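Local coordinates for protein bradyzoite pseudokinase 1 (Toxoplasma gondii, PDB 6M7Z) that is a divergent kinase-fold protein, named a pseudokinase, that lacks the glycine-rich loop and regulates membrane ultrastructure of the parasitophorous vacuole, at residues P95-Y98 against R99-P103; R168-L172 against N173-V177. One frame throughout, in Å; residues are numbered along the deposited sequence.

Interaction 1 (P95-Y98 against R99-P103); sequences PYLY and REILP
Two torsions bring Tyr96 and Glu100 together one helical turn apart. The ring of Tyr96 leaves the backbone with CG anti to N (chi1 -179°), while Glu100 carries its CG beside the backbone N and anti to the carbonyl carbon (chi1 -51°). This lays Glu100 CG over one face of the Tyr96 ring as a CH-pi contact, 3.9 Å from the ring centroid and displaced toward the rim; beyond CG the chain bends, taking the carboxylate off a straight run. A second neighbour reaches the same ring near its plane: Ile101 CD1 stands 3.9 Å from Tyr96 CE1 at the edge, and this methyl also meets Leu97 CD2. On another side of the helix, Leu102 CD1 sits over a face of the Tyr98 ring, 4.0 Å from the centroid and 17° off the normal, a second CH-pi contact.

The backbone bonds place Leu102 for this contact. Regular helical bonds run from Arg99 N to Pro95 O (2.9 Å) and from Glu100 N to Tyr96 O (2.8 Å). Leu97 O then takes two donors, Ile101 N at 3.0 Å and Leu102 N at 2.9 Å. The second of these spans five residues, the mark of a wider pi-type turn, and Leu102 CB points back toward the preceding turn.

Polar ends are held from outside: Arg99 NH1 makes a salt bridge to Glu115, Glu100 OE2 bonds to Tyr20 OH, and Tyr98 OH bonds to Leu110 O. Tyr20 and Trp17 also meet the Tyr96 ring edge-to-face, and Leu102 touches Leu188. By its place between strands 76-82 and 114-117, helix 88-101 probably corresponds to the αC helix of the kinase N-terminal lobe, with a wider pi-type turn near its C-terminal end.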
ATOM      1  N   PRO A  95      11.164  -1.128  -6.505  1.00 27.59           N
ATOM      2  CA  PRO A  95      11.367  -0.147  -7.576  1.00 27.99           C
ATOM      3  C   PRO A  95      11.037  -0.699  -8.971  1.00 28.56           C
ATOM      4  O   PRO A  95      10.426   0.004  -9.804  1.00 27.93           O
ATOM      5  CB  PRO A  95      12.855   0.197  -7.460  1.00 28.86           C
ATOM      6  CG  PRO A  95      13.167  -0.051  -5.977  1.00 29.60           C
ATOM      7  CD  PRO A  95      12.325  -1.248  -5.598  1.00 28.47           C
ATOM      8  N   TYR A  96      11.425  -1.955  -9.223  1.00 30.21           N
ATOM      9  CA  TYR A  96      11.142  -2.585 -10.499  1.00 33.70           C
ATOM     10  C   TYR A  96       9.624  -2.627 -10.740  1.00 33.30           C
ATOM     11  O   TYR A  96       9.173  -2.245 -11.819  1.00 34.30           O
ATOM     12  CB  TYR A  96      11.758  -3.985 -10.540  1.00 37.25           C
ATOM     13  CG  TYR A  96      11.541  -4.721 -11.835  1.00 39.17           C
ATOM     14  CD1 TYR A  96      10.396  -5.455 -12.058  1.00 45.10           C
ATOM     15  CD2 TYR A  96      12.481  -4.677 -12.845  1.00 42.73           C
ATOM     16  CE1 TYR A  96      10.210  -6.154 -13.241  1.00 51.80           C
ATOM     17  CE2 TYR A  96      12.297  -5.340 -14.044  1.00 48.70           C
ATOM     18  CZ  TYR A  96      11.154  -6.082 -14.247  1.00 54.95           C
ATOM     19  OH  TYR A  96      10.957  -6.743 -15.427  1.00 63.01           O
ATOM     20  N   LEU A  97       8.841  -3.108  -9.762  1.00 32.66           N
ATOM     21  CA  LEU A  97       7.383  -3.144  -9.906  1.00 35.55           C
ATOM     22  C   LEU A  97       6.855  -1.757 -10.273  1.00 34.29           C
ATOM     23  O   LEU A  97       6.057  -1.639 -11.185  1.00 34.66           O
ATOM     24  CB  LEU A  97       6.702  -3.609  -8.619  1.00 35.77           C
ATOM     25  CG  LEU A  97       6.864  -5.073  -8.236  1.00 38.63           C
ATOM     26  CD1 LEU A  97       5.949  -5.396  -7.050  1.00 41.58           C
ATOM     27  CD2 LEU A  97       6.534  -6.011  -9.390  1.00 41.64           C
ATOM     28  N   TYR A  98       7.301  -0.723  -9.557  1.00 36.17           N
ATOM     29  CA  TYR A  98       6.763   0.625  -9.765  1.00 35.88           C
ATOM     30  C   TYR A  98       7.123   1.144 -11.158  1.00 39.81           C
ATOM     31  O   TYR A  98       6.291   1.802 -11.774  1.00 49.56           O
ATOM     32  CB  TYR A  98       7.202   1.593  -8.657  1.00 32.99           C
ATOM     33  CG  TYR A  98       6.277   1.578  -7.465  1.00 32.49           C
ATOM     34  CD1 TYR A  98       5.030   2.170  -7.536  1.00 32.83           C
ATOM     35  CD2 TYR A  98       6.629   0.958  -6.279  1.00 32.82           C
ATOM     36  CE1 TYR A  98       4.161   2.173  -6.456  1.00 33.59           C
ATOM     37  CE2 TYR A  98       5.774   0.949  -5.190  1.00 34.98           C
ATOM     38  CZ  TYR A  98       4.532   1.567  -5.271  1.00 33.94           C
ATOM     39  OH  TYR A  98       3.678   1.567  -4.201  1.00 33.26           O
ATOM     40  N   ARG A  99       8.333   0.827 -11.647  1.00 42.46           N
ATOM     41  CA  ARG A  99       8.846   1.410 -12.902  1.00 37.10           C
ATOM     42  C   ARG A  99       8.389   0.614 -14.138  1.00 37.50           C
ATOM     43  O   ARG A  99       8.215   1.207 -15.198  1.00 38.78           O
ATOM     44  CB  ARG A  99      10.373   1.474 -12.865  1.00 37.39           C
ATOM     45  CG  ARG A  99      10.917   2.492 -11.873  1.00 37.90           C
ATOM     46  CD  ARG A  99      12.390   2.269 -11.571  1.00 39.79           C
ATOM     47  NE  ARG A  99      13.250   2.753 -12.636  1.00 42.51           N
ATOM     48  CZ  ARG A  99      13.625   4.020 -12.793  1.00 45.89           C
ATOM     49  NH1 ARG A  99      13.160   4.972 -12.000  1.00 42.12           N
ATOM     50  NH2 ARG A  99      14.464   4.333 -13.762  1.00 45.13           N
ATOM     51  N   GLU A 100       8.230  -0.712 -14.014  1.00 37.06           N
ATOM     52  CA  GLU A 100       8.068  -1.581 -15.171  1.00 41.09           C
ATOM     53  C   GLU A 100       6.695  -2.274 -15.210  1.00 42.14           C
ATOM     54  O   GLU A 100       6.332  -2.764 -16.262  1.00 42.07           O
ATOM     55  CB  GLU A 100       9.136  -2.673 -15.197  1.00 42.34           C
ATOM     56  CG  GLU A 100      10.553  -2.164 -15.048  1.00 44.55           C
ATOM     57  CD  GLU A 100      11.025  -1.151 -16.091  1.00 49.40           C
ATOM     58  OE1 GLU A 100      10.541  -1.196 -17.237  1.00 48.33           O
ATOM     59  OE2 GLU A 100      11.891  -0.314 -15.752  1.00 46.79           O
ATOM     60  N   ILE A 101       5.952  -2.355 -14.105  1.00 43.54           N
ATOM     61  CA  ILE A 101       4.787  -3.252 -14.062  1.00 53.47           C
ATOM     62  C   ILE A 101       3.496  -2.526 -13.659  1.00 51.17           C
ATOM     63  O   ILE A 101       2.445  -2.778 -14.237  1.00 58.53           O
ATOM     64  CB  ILE A 101       5.086  -4.459 -13.156  1.00 58.27           C
ATOM     65  CG1 ILE A 101       6.253  -5.251 -13.751  1.00 59.22           C
ATOM     66  CG2 ILE A 101       3.832  -5.310 -12.946  1.00 62.48           C
ATOM     67  CD1 ILE A 101       6.324  -6.703 -13.308  1.00 69.69           C
ATOM     68  N   LEU A 102       3.562  -1.635 -12.672  1.00 45.41           N
ATOM     69  CA  LEU A 102       2.395  -0.917 -12.221  1.00 46.96           C
ATOM     70  C   LEU A 102       2.204   0.310 -13.107  1.00 46.68           C
ATOM     71  O   LEU A 102       3.166   1.015 -13.410  1.00 47.41           O
ATOM     72  CB  LEU A 102       2.580  -0.532 -10.749  1.00 45.01           C
ATOM     73  CG  LEU A 102       2.840  -1.692  -9.792  1.00 47.88           C
ATOM     74  CD1 LEU A 102       3.239  -1.151  -8.419  1.00 47.93           C
ATOM     75  CD2 LEU A 102       1.615  -2.613  -9.706  1.00 49.83           C
ATOM     76  N   PRO A 103       0.961   0.610 -13.535  1.00 53.12           N
ATOM     77  CA  PRO A 103       0.672   1.876 -14.212  1.00 55.63           C
ATOM     78  C   PRO A 103       1.143   3.074 -13.374  1.00 56.16           C
ATOM     79  O   PRO A 103       1.247   2.963 -12.161  1.00 60.41           O
ATOM     80  CB  PRO A 103      -0.859   1.897 -14.333  1.00 56.08           C
ATOM     81  CG  PRO A 103      -1.276   0.446 -14.215  1.00 57.46           C
ATOM     82  CD  PRO A 103      -0.231  -0.236 -13.352  1.00 54.52           C
TER

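Interaction 2 (R168-L172 against N173-V177); sequences RSIEL and NSFSV
Ser174 OG accepts a hydrogen bond from Glu171 N at 3.0 Å, fairly straight at 157°. In return Ser174 N donates to Glu171 O (2.9 Å), so backbone and side chain of the serine both grip the same residue. Ser174 OG stands beside its own backbone N and anti to its carbonyl carbon (chi1 -62°), which turns the hydroxyl back toward Glu171. Glu171 precedes the 3-10 turn in an extended conformation, and its side-chain and backbone bonds with Ser174, three residues on, close that short turn. The next bond, Phe175 N to Leu172 O at 3.1 Å, repeats the three-residue spacing.

One shell further out, a water takes a hydrogen bond from Asn173 N (3.0 Å) and donates to Glu171 OE1 (2.8 Å), bridging the carboxylate to the turn. Ile170 CG2 makes a looser apolar contact with Phe175 CE2. Beyond these, Asn173 OD1 bonds to Asp135 N and Ser169 OG to Thr190 OG1, while Ile170 and Phe175 pack against helix 146-161.

By the His-Arg-x pattern the stretch probably corresponds to the kinase catalytic loop, with Ser169 and Ser174 at the places of the catalytic aspartate and the metal-binding asparagine. Ser174 OG serves here as an acceptor for Glu171 N. The lack of a carboxylate at Ser169 and of an amide at Ser174 is consistent with the name pseudokinase.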
ATOM      1  N   ARG A 168      -0.103 -10.989  -1.326  1.00 24.67           N
ATOM      2  CA  ARG A 168       0.529 -12.063  -0.519  1.00 24.59           C
ATOM      3  C   ARG A 168       0.755 -11.672   0.947  1.00 24.01           C
ATOM      4  O   ARG A 168       1.088 -12.551   1.692  1.00 24.78           O
ATOM      5  CB  ARG A 168       1.833 -12.572  -1.148  1.00 24.54           C
ATOM      6  CG  ARG A 168       1.659 -13.133  -2.557  1.00 25.15           C
ATOM      7  CD  ARG A 168       2.811 -14.031  -2.994  1.00 25.36           C
ATOM      8  NE  ARG A 168       4.072 -13.286  -3.034  1.00 24.91           N
ATOM      9  CZ  ARG A 168       5.264 -13.775  -2.684  1.00 24.71           C
ATOM     10  NH1 ARG A 168       5.435 -15.088  -2.547  1.00 24.87           N
ATOM     11  NH2 ARG A 168       6.249 -12.934  -2.421  1.00 23.32           N
ATOM     12  N   SER A 169       0.540 -10.419   1.380  1.00 24.20           N
ATOM     13  CA  SER A 169       0.738 -10.060   2.803  1.00 24.39           C
ATOM     14  C   SER A 169      -0.291  -9.018   3.288  1.00 25.05           C
ATOM     15  O   SER A 169       0.039  -8.117   4.050  1.00 24.55           O
ATOM     16  CB  SER A 169       2.160  -9.593   3.027  1.00 24.29           C
ATOM     17  OG  SER A 169       2.463  -8.396   2.308  1.00 24.14           O
ATOM     18  N   ILE A 170      -1.552  -9.173   2.881  1.00 25.95           N
ATOM     19  CA  ILE A 170      -2.563  -8.193   3.212  1.00 27.24           C
ATOM     20  C   ILE A 170      -2.862  -8.217   4.715  1.00 27.36           C
ATOM     21  O   ILE A 170      -3.063  -9.271   5.314  1.00 26.74           O
ATOM     22  CB  ILE A 170      -3.846  -8.408   2.391  1.00 28.76           C
ATOM     23  CG1 ILE A 170      -3.629  -8.006   0.930  1.00 29.85           C
ATOM     24  CG2 ILE A 170      -5.029  -7.655   2.995  1.00 29.16           C
ATOM     25  CD1 ILE A 170      -4.547  -8.780  -0.009  1.00 31.43           C
ATOM     26  N   GLU A 171      -2.908  -7.007   5.283  1.00 28.15           N
ATOM     27  CA  GLU A 171      -3.421  -6.720   6.609  1.00 28.82           C
ATOM     28  C   GLU A 171      -4.015  -5.307   6.585  1.00 27.44           C
ATOM     29  O   GLU A 171      -3.842  -4.583   5.625  1.00 26.23           O
ATOM     30  CB  GLU A 171      -2.336  -6.922   7.667  1.00 31.85           C
ATOM     31  CG  GLU A 171      -1.104  -6.053   7.499  1.00 36.66           C
ATOM     32  CD  GLU A 171      -0.001  -6.209   8.540  1.00 43.67           C
ATOM     33  OE1 GLU A 171      -0.166  -5.654   9.626  1.00 44.12           O
ATOM     34  OE2 GLU A 171       1.018  -6.898   8.266  1.00 53.30           O
ATOM     35  N   LEU A 172      -4.706  -4.909   7.651  1.00 27.32           N
ATOM     36  CA  LEU A 172      -5.262  -3.575   7.710  1.00 27.45           C
ATOM     37  C   LEU A 172      -4.206  -2.518   7.416  1.00 27.16           C
ATOM     38  O   LEU A 172      -4.496  -1.540   6.733  1.00 28.17           O
ATOM     39  CB  LEU A 172      -5.895  -3.320   9.075  1.00 28.43           C
ATOM     40  CG  LEU A 172      -7.345  -3.776   9.189  1.00 28.72           C
ATOM     41  CD1 LEU A 172      -7.859  -3.445  10.569  1.00 30.12           C
ATOM     42  CD2 LEU A 172      -8.216  -3.121   8.135  1.00 27.96           C
ATOM     43  N   ASN A 173      -2.996  -2.703   7.937  1.00 26.88           N
ATOM     44  CA  ASN A 173      -1.922  -1.682   7.795  1.00 27.07           C
ATOM     45  C   ASN A 173      -1.290  -1.724   6.393  1.00 26.61           C
ATOM     46  O   ASN A 173      -0.424  -0.902   6.106  1.00 27.42           O
ATOM     47  CB  ASN A 173      -0.875  -1.794   8.905  1.00 27.30           C
ATOM     48  CG  ASN A 173      -1.326  -1.183  10.221  1.00 28.12           C
ATOM     49  OD1 ASN A 173      -2.272  -0.387  10.288  1.00 28.39           O
ATOM     50  ND2 ASN A 173      -0.643  -1.554  11.290  1.00 28.75           N
ATOM     51  N   SER A 174      -1.730  -2.635   5.521  1.00 25.80           N
ATOM     52  CA  SER A 174      -1.372  -2.587   4.122  1.00 25.94           C
ATOM     53  C   SER A 174      -2.010  -1.358   3.472  1.00 26.66           C
ATOM     54  O   SER A 174      -1.515  -0.876   2.480  1.00 26.91           O
ATOM     55  CB  SER A 174      -1.790  -3.841   3.390  1.00 25.58           C
ATOM     56  OG  SER A 174      -1.148  -4.992   3.906  1.00 25.22           O
ATOM     57  N   PHE A 175      -3.120  -0.892   4.042  1.00 28.21           N
ATOM     58  CA  PHE A 175      -3.903   0.206   3.538  1.00 29.07           C
ATOM     59  C   PHE A 175      -3.500   1.481   4.278  1.00 30.52           C
ATOM     60  O   PHE A 175      -3.280   1.464   5.493  1.00 31.73           O
ATOM     61  CB  PHE A 175      -5.396  -0.097   3.692  1.00 28.77           C
ATOM     62  CG  PHE A 175      -5.870  -1.280   2.878  1.00 28.22           C
ATOM     63  CD1 PHE A 175      -6.283  -1.129   1.564  1.00 28.58           C
ATOM     64  CD2 PHE A 175      -5.880  -2.554   3.420  1.00 27.92           C
ATOM     65  CE1 PHE A 175      -6.708  -2.220   0.823  1.00 28.78           C
ATOM     66  CE2 PHE A 175      -6.293  -3.648   2.675  1.00 27.79           C
ATOM     67  CZ  PHE A 175      -6.708  -3.483   1.383  1.00 28.71           C
ATOM     68  N   SER A 176      -3.406   2.586   3.532  1.00 32.53           N
ATOM     69  CA  SER A 176      -3.088   3.878   4.126  1.00 34.60           C
ATOM     70  C   SER A 176      -3.977   4.976   3.520  1.00 38.07           C
ATOM     71  O   SER A 176      -4.583   4.808   2.470  1.00 36.90           O
ATOM     72  CB  SER A 176      -1.629   4.187   4.003  1.00 34.07           C
ATOM     73  OG  SER A 176      -1.256   4.441   2.659  1.00 33.02           O
ATOM     74  N   VAL A 177      -4.071   6.089   4.239  1.00 38.27           N
ATOM     75  CA  VAL A 177      -4.932   7.180   3.873  1.00 39.63           C
ATOM     76  C   VAL A 177      -4.040   8.317   3.381  1.00 41.15           C
ATOM     77  O   VAL A 177      -3.212   8.809   4.136  1.00 39.21           O
ATOM     78  CB  VAL A 177      -5.797   7.634   5.064  1.00 40.77           C
ATOM     79  CG1 VAL A 177      -6.722   8.778   4.661  1.00 42.33           C
ATOM     80  CG2 VAL A 177      -6.589   6.478   5.667  1.00 37.87           C
TER
HETATM   81  O   HOH W   1      -2.649  -4.599  10.211  1.00 19.52           O

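Following the chain, helix 88-101 comes after strand 76-82 and interaction 1 closes near its C-terminal end, before the chain passes to strands 114-117 and 121-127. The chain then runs through helices 133-138 and 146-161 and strand 165-166, and interaction 2 closes the turn that leads into strand 175-177. Both contacts are local, in series, and neither nests in nor crosses the other; the centres of interaction 1 and interaction 2 are about 19 Å apart. Strand 165-166 links them: its Leu165 is met by Ile101 and Leu102, while residues 168-172 follow one residue later. By the kinase topology, interaction 1 probably belongs to the N-terminal lobe and interaction 2 to the C-terminal lobe.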